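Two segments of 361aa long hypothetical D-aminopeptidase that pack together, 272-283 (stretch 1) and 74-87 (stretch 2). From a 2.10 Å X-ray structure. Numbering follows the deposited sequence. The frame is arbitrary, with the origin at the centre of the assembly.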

# COMPACT_ATOMS: atom_id res chain seq x y z
N TYR A 272 13.02 2.42 -17.40
CA TYR A 272 11.57 2.47 -17.58
C TYR A 272 10.79 1.42 -16.80
O TYR A 272 9.56 1.35 -16.90
CB TYR A 272 11.23 2.35 -19.07
CG TYR A 272 11.80 3.46 -19.94
CD1 TYR A 272 13.11 3.38 -20.43
CD2 TYR A 272 11.05 4.59 -20.24
CE1 TYR A 272 13.65 4.41 -21.19
CE2 TYR A 272 11.58 5.63 -21.00
CZ TYR A 272 12.88 5.53 -21.47
OH TYR A 272 13.42 6.57 -22.21
N ALA A 273 11.50 0.60 -16.03
CA ALA A 273 10.87 -0.46 -15.25
C ALA A 273 10.00 -1.37 -16.13
O ALA A 273 8.79 -1.46 -15.95
CB ALA A 273 10.02 0.15 -14.12
N TYR A 274 10.63 -2.03 -17.10
CA TYR A 274 9.88 -2.93 -17.97
C TYR A 274 9.22 -4.01 -17.12
O TYR A 274 9.53 -4.17 -15.93
CB TYR A 274 10.82 -3.57 -19.00
CG TYR A 274 11.40 -2.58 -19.98
CD1 TYR A 274 10.58 -1.65 -20.63
CD2 TYR A 274 12.76 -2.57 -20.27
CE1 TYR A 274 11.11 -0.73 -21.54
CE2 TYR A 274 13.30 -1.65 -21.18
CZ TYR A 274 12.47 -0.74 -21.81
OH TYR A 274 13.00 0.14 -22.71
N ASN A 275 8.30 -4.75 -17.73
CA ASN A 275 7.58 -5.79 -17.02
C ASN A 275 8.39 -6.73 -16.14
O ASN A 275 8.03 -6.97 -14.99
CB ASN A 275 6.76 -6.63 -17.98
CG ASN A 275 6.01 -7.72 -17.27
OD1 ASN A 275 5.10 -7.45 -16.49
ND2 ASN A 275 6.40 -8.97 -17.52
N GLY A 276 9.46 -7.29 -16.69
CA GLY A 276 10.27 -8.22 -15.92
C GLY A 276 11.42 -7.62 -15.13
O GLY A 276 12.30 -8.35 -14.66
N SER A 277 11.43 -6.31 -14.97
CA SER A 277 12.52 -5.67 -14.24
C SER A 277 12.22 -5.46 -12.76
O SER A 277 11.34 -4.67 -12.39
CB SER A 277 12.87 -4.33 -14.89
OG SER A 277 14.08 -3.82 -14.37
N GLY A 278 12.95 -6.17 -11.91
CA GLY A 278 12.77 -6.03 -10.49
C GLY A 278 13.47 -4.78 -9.97
O GLY A 278 14.66 -4.80 -9.65
N ASP A 279 12.72 -3.68 -9.90
CA ASP A 279 13.25 -2.41 -9.43
C ASP A 279 12.78 -2.13 -8.01
O ASP A 279 11.59 -1.94 -7.75
CB ASP A 279 12.82 -1.30 -10.38
CG ASP A 279 13.24 -1.56 -11.81
OD1 ASP A 279 13.92 -2.58 -12.06
OD2 ASP A 279 12.90 -0.74 -12.70
N ILE A 280 13.73 -2.11 -7.08
CA ILE A 280 13.43 -1.88 -5.68
C ILE A 280 14.49 -1.00 -4.99
O ILE A 280 15.69 -1.14 -5.24
CB ILE A 280 13.34 -3.20 -4.92
CG1 ILE A 280 12.18 -4.04 -5.48
CG2 ILE A 280 13.17 -2.94 -3.42
CD1 ILE A 280 12.09 -5.40 -4.87
N ALA A 281 14.01 -0.12 -4.13
CA ALA A 281 14.87 0.80 -3.39
C ALA A 281 14.68 0.61 -1.89
O ALA A 281 13.56 0.50 -1.41
CB ALA A 281 14.55 2.23 -3.77
N VAL A 282 15.79 0.58 -1.16
CA VAL A 282 15.73 0.44 0.29
C VAL A 282 16.54 1.58 0.91
O VAL A 282 17.71 1.77 0.61
CB VAL A 282 16.32 -0.92 0.74
CG1 VAL A 282 16.39 -0.97 2.25
CG2 VAL A 282 15.44 -2.06 0.22
N ALA A 283 15.89 2.36 1.77
CA ALA A 283 16.55 3.49 2.42
C ALA A 283 16.57 3.35 3.93
O ALA A 283 15.60 2.88 4.53
CB ALA A 283 15.86 4.78 2.03
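Stretch 2, residues 74-87: MNGYSKPVGLIQLW

The apolar centre of the contact lies where the strand 278-283 of stretch 1 meets the beginning of the helix that opens at Leu83. The two run in broadly the same direction, their axes crossing at 44° and approaching no closer than 11.4 Å, a separation that branched aliphatic side chains fill. Val282 (t) touches two helix residues: its CG2 lies 4.1 Å from CD2 of Leu83, and its CG1 lies 4.1 Å from CD1 of Leu86. Both leucines direct their CA-to-CB bonds toward the strand, being three positions apart and so nearly on one side of the helix. Gly82 caps the N-terminal end of this helix; with phi/psi of 106/-8, a CB would be jammed against the preceding carbonyl, so glycine suits the position.

Two residues back along the strand, Ile280 (m, t) leaves the backbone sideways, but its end comes nearer to stretch 2. CG2 of Ile280 is 4.4 Å from CD1 of Leu83, while CD1 of Ile280 packs 3.7 Å from CG of Pro80 and 3.3 Å from OG of Ser78. Here the surface becomes polar: a water donates hydrogen bonds to both OG of Ser78 (2.9 Å) and O of Gly278 (2.8 Å).

Near its start, stretch 2 runs briefly antiparallel to the strand, with Asn75 opposite Asp279; a loop then leads to the helix. Backbone O of Asp279 accepts from N of Met74 at 3.0 Å and from N of Asn75 at 3.2 Å; the return bond, from N of Asp279 to O of Asn75 at 3.2 Å, is weak. Gly278 fits tightly beside this pairing, its CA 3.2 Å from O of Tyr77; a CB there would clash with that oxygen and with CB of Ser78.

At the polar edge, stretch 1 folds into a type I turn from Tyr274 to Ser277, closed by a hydrogen bond from N of Ser277 to O of Tyr274 (3.0 Å). Asn75 (chi1 t) reaches into it, ND2 donating to O of Asn275 at 3.0 Å and to O of Ser277 at 2.6 Å. An amide suits this site because its two hydrogens can serve two carbonyls. Ala273 provides a small apolar flank, its CB 4.1 Å from CG of Met74. Over the turn, Tyr77 lays one ring face against Gly276, whose CA stands 3.8 Å from the ring centroid in a CH-pi contact, 23° off the ring normal.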

# COMPACT_ATOMS: atom_id res chain seq x y z
N MET A 74 9.21 -0.34 -7.03
CA MET A 74 8.75 0.34 -8.24
C MET A 74 8.09 -0.73 -9.12
O MET A 74 6.99 -0.54 -9.63
CB MET A 74 9.93 0.98 -8.99
CG MET A 74 9.54 1.55 -10.35
SD MET A 74 8.27 2.84 -10.29
CE MET A 74 8.57 3.66 -11.83
N ASN A 75 8.77 -1.86 -9.28
CA ASN A 75 8.22 -2.98 -10.05
C ASN A 75 8.60 -4.25 -9.32
O ASN A 75 9.78 -4.59 -9.19
CB ASN A 75 8.76 -3.00 -11.48
CG ASN A 75 8.04 -4.04 -12.35
OD1 ASN A 75 6.81 -4.13 -12.33
ND2 ASN A 75 8.81 -4.81 -13.11
N GLY A 76 7.57 -4.95 -8.84
CA GLY A 76 7.76 -6.18 -8.09
C GLY A 76 8.10 -7.48 -8.80
O GLY A 76 7.78 -8.55 -8.29
N TYR A 77 8.73 -7.42 -9.97
CA TYR A 77 9.11 -8.67 -10.63
C TYR A 77 10.45 -8.96 -9.97
O TYR A 77 11.50 -8.97 -10.61
CB TYR A 77 9.30 -8.47 -12.13
CG TYR A 77 9.21 -9.76 -12.90
CD1 TYR A 77 10.21 -10.72 -12.79
CD2 TYR A 77 8.11 -10.04 -13.71
CE1 TYR A 77 10.12 -11.93 -13.48
CE2 TYR A 77 8.01 -11.24 -14.39
CZ TYR A 77 9.01 -12.18 -14.28
OH TYR A 77 8.91 -13.37 -14.96
N SER A 78 10.38 -9.22 -8.67
CA SER A 78 11.56 -9.40 -7.86
C SER A 78 11.22 -10.34 -6.72
O SER A 78 10.05 -10.51 -6.37
CB SER A 78 11.96 -8.01 -7.33
OG SER A 78 13.20 -7.99 -6.66
N LYS A 79 12.24 -10.96 -6.13
CA LYS A 79 12.06 -11.90 -5.02
C LYS A 79 12.82 -11.46 -3.76
O LYS A 79 13.70 -12.17 -3.27
CB LYS A 79 12.53 -13.30 -5.43
CG LYS A 79 11.67 -14.01 -6.49
CD LYS A 79 11.59 -13.28 -7.84
CE LYS A 79 11.18 -14.25 -8.98
NZ LYS A 79 10.93 -13.56 -10.28
N PRO A 80 12.50 -10.27 -3.23
CA PRO A 80 13.21 -9.81 -2.02
C PRO A 80 12.73 -10.52 -0.76
O PRO A 80 11.58 -10.94 -0.66
CB PRO A 80 12.90 -8.32 -1.99
CG PRO A 80 11.49 -8.27 -2.56
CD PRO A 80 11.60 -9.22 -3.75
N VAL A 81 13.63 -10.65 0.20
CA VAL A 81 13.34 -11.29 1.47
C VAL A 81 13.55 -10.24 2.57
O VAL A 81 14.60 -9.59 2.62
CB VAL A 81 14.32 -12.46 1.71
CG1 VAL A 81 14.04 -13.11 3.06
CG2 VAL A 81 14.20 -13.47 0.58
N GLY A 82 12.54 -10.07 3.42
CA GLY A 82 12.65 -9.12 4.51
C GLY A 82 11.90 -7.79 4.45
O GLY A 82 11.88 -7.07 5.44
N LEU A 83 11.28 -7.46 3.32
CA LEU A 83 10.57 -6.18 3.23
C LEU A 83 9.30 -6.02 4.06
O LEU A 83 9.00 -4.91 4.53
CB LEU A 83 10.24 -5.85 1.78
CG LEU A 83 11.40 -5.66 0.80
CD1 LEU A 83 10.83 -5.38 -0.58
CD2 LEU A 83 12.30 -4.51 1.27
N ILE A 84 8.53 -7.09 4.25
CA ILE A 84 7.30 -6.95 5.01
C ILE A 84 7.51 -6.44 6.44
O ILE A 84 6.77 -5.57 6.91
CB ILE A 84 6.49 -8.28 5.03
CG1 ILE A 84 5.71 -8.43 3.71
CG2 ILE A 84 5.52 -8.30 6.18
CD1 ILE A 84 6.57 -8.30 2.45
N GLN A 85 8.51 -6.96 7.14
CA GLN A 85 8.75 -6.49 8.50
C GLN A 85 9.42 -5.13 8.48
O GLN A 85 9.22 -4.33 9.39
CB GLN A 85 9.61 -7.49 9.29
CG GLN A 85 9.71 -7.15 10.80
CD GLN A 85 10.22 -8.31 11.64
OE1 GLN A 85 9.70 -9.43 11.55
NE2 GLN A 85 11.24 -8.05 12.46
N LEU A 86 10.21 -4.85 7.45
CA LEU A 86 10.87 -3.56 7.36
C LEU A 86 9.77 -2.49 7.37
O LEU A 86 9.84 -1.49 8.13
CB LEU A 86 11.70 -3.47 6.07
CG LEU A 86 12.66 -2.28 5.94
CD1 LEU A 86 13.75 -2.59 4.94
CD2 LEU A 86 11.89 -1.02 5.53
N TRP A 87 8.74 -2.71 6.56
CA TRP A 87 7.62 -1.78 6.48
C TRP A 87 6.78 -1.71 7.75
O TRP A 87 6.35 -0.63 8.16
CB TRP A 87 6.70 -2.13 5.30
CG TRP A 87 7.25 -1.74 3.96
CD1 TRP A 87 7.88 -0.56 3.64
CD2 TRP A 87 7.15 -2.48 2.73
NE1 TRP A 87 8.17 -0.53 2.29
CE2 TRP A 87 7.73 -1.69 1.71
CE3 TRP A 87 6.61 -3.73 2.40
CZ2 TRP A 87 7.79 -2.12 0.38
CZ3 TRP A 87 6.68 -4.16 1.07
CH2 TRP A 87 7.26 -3.35 0.08
O HOH W 1 15.06 -7.44 -8.78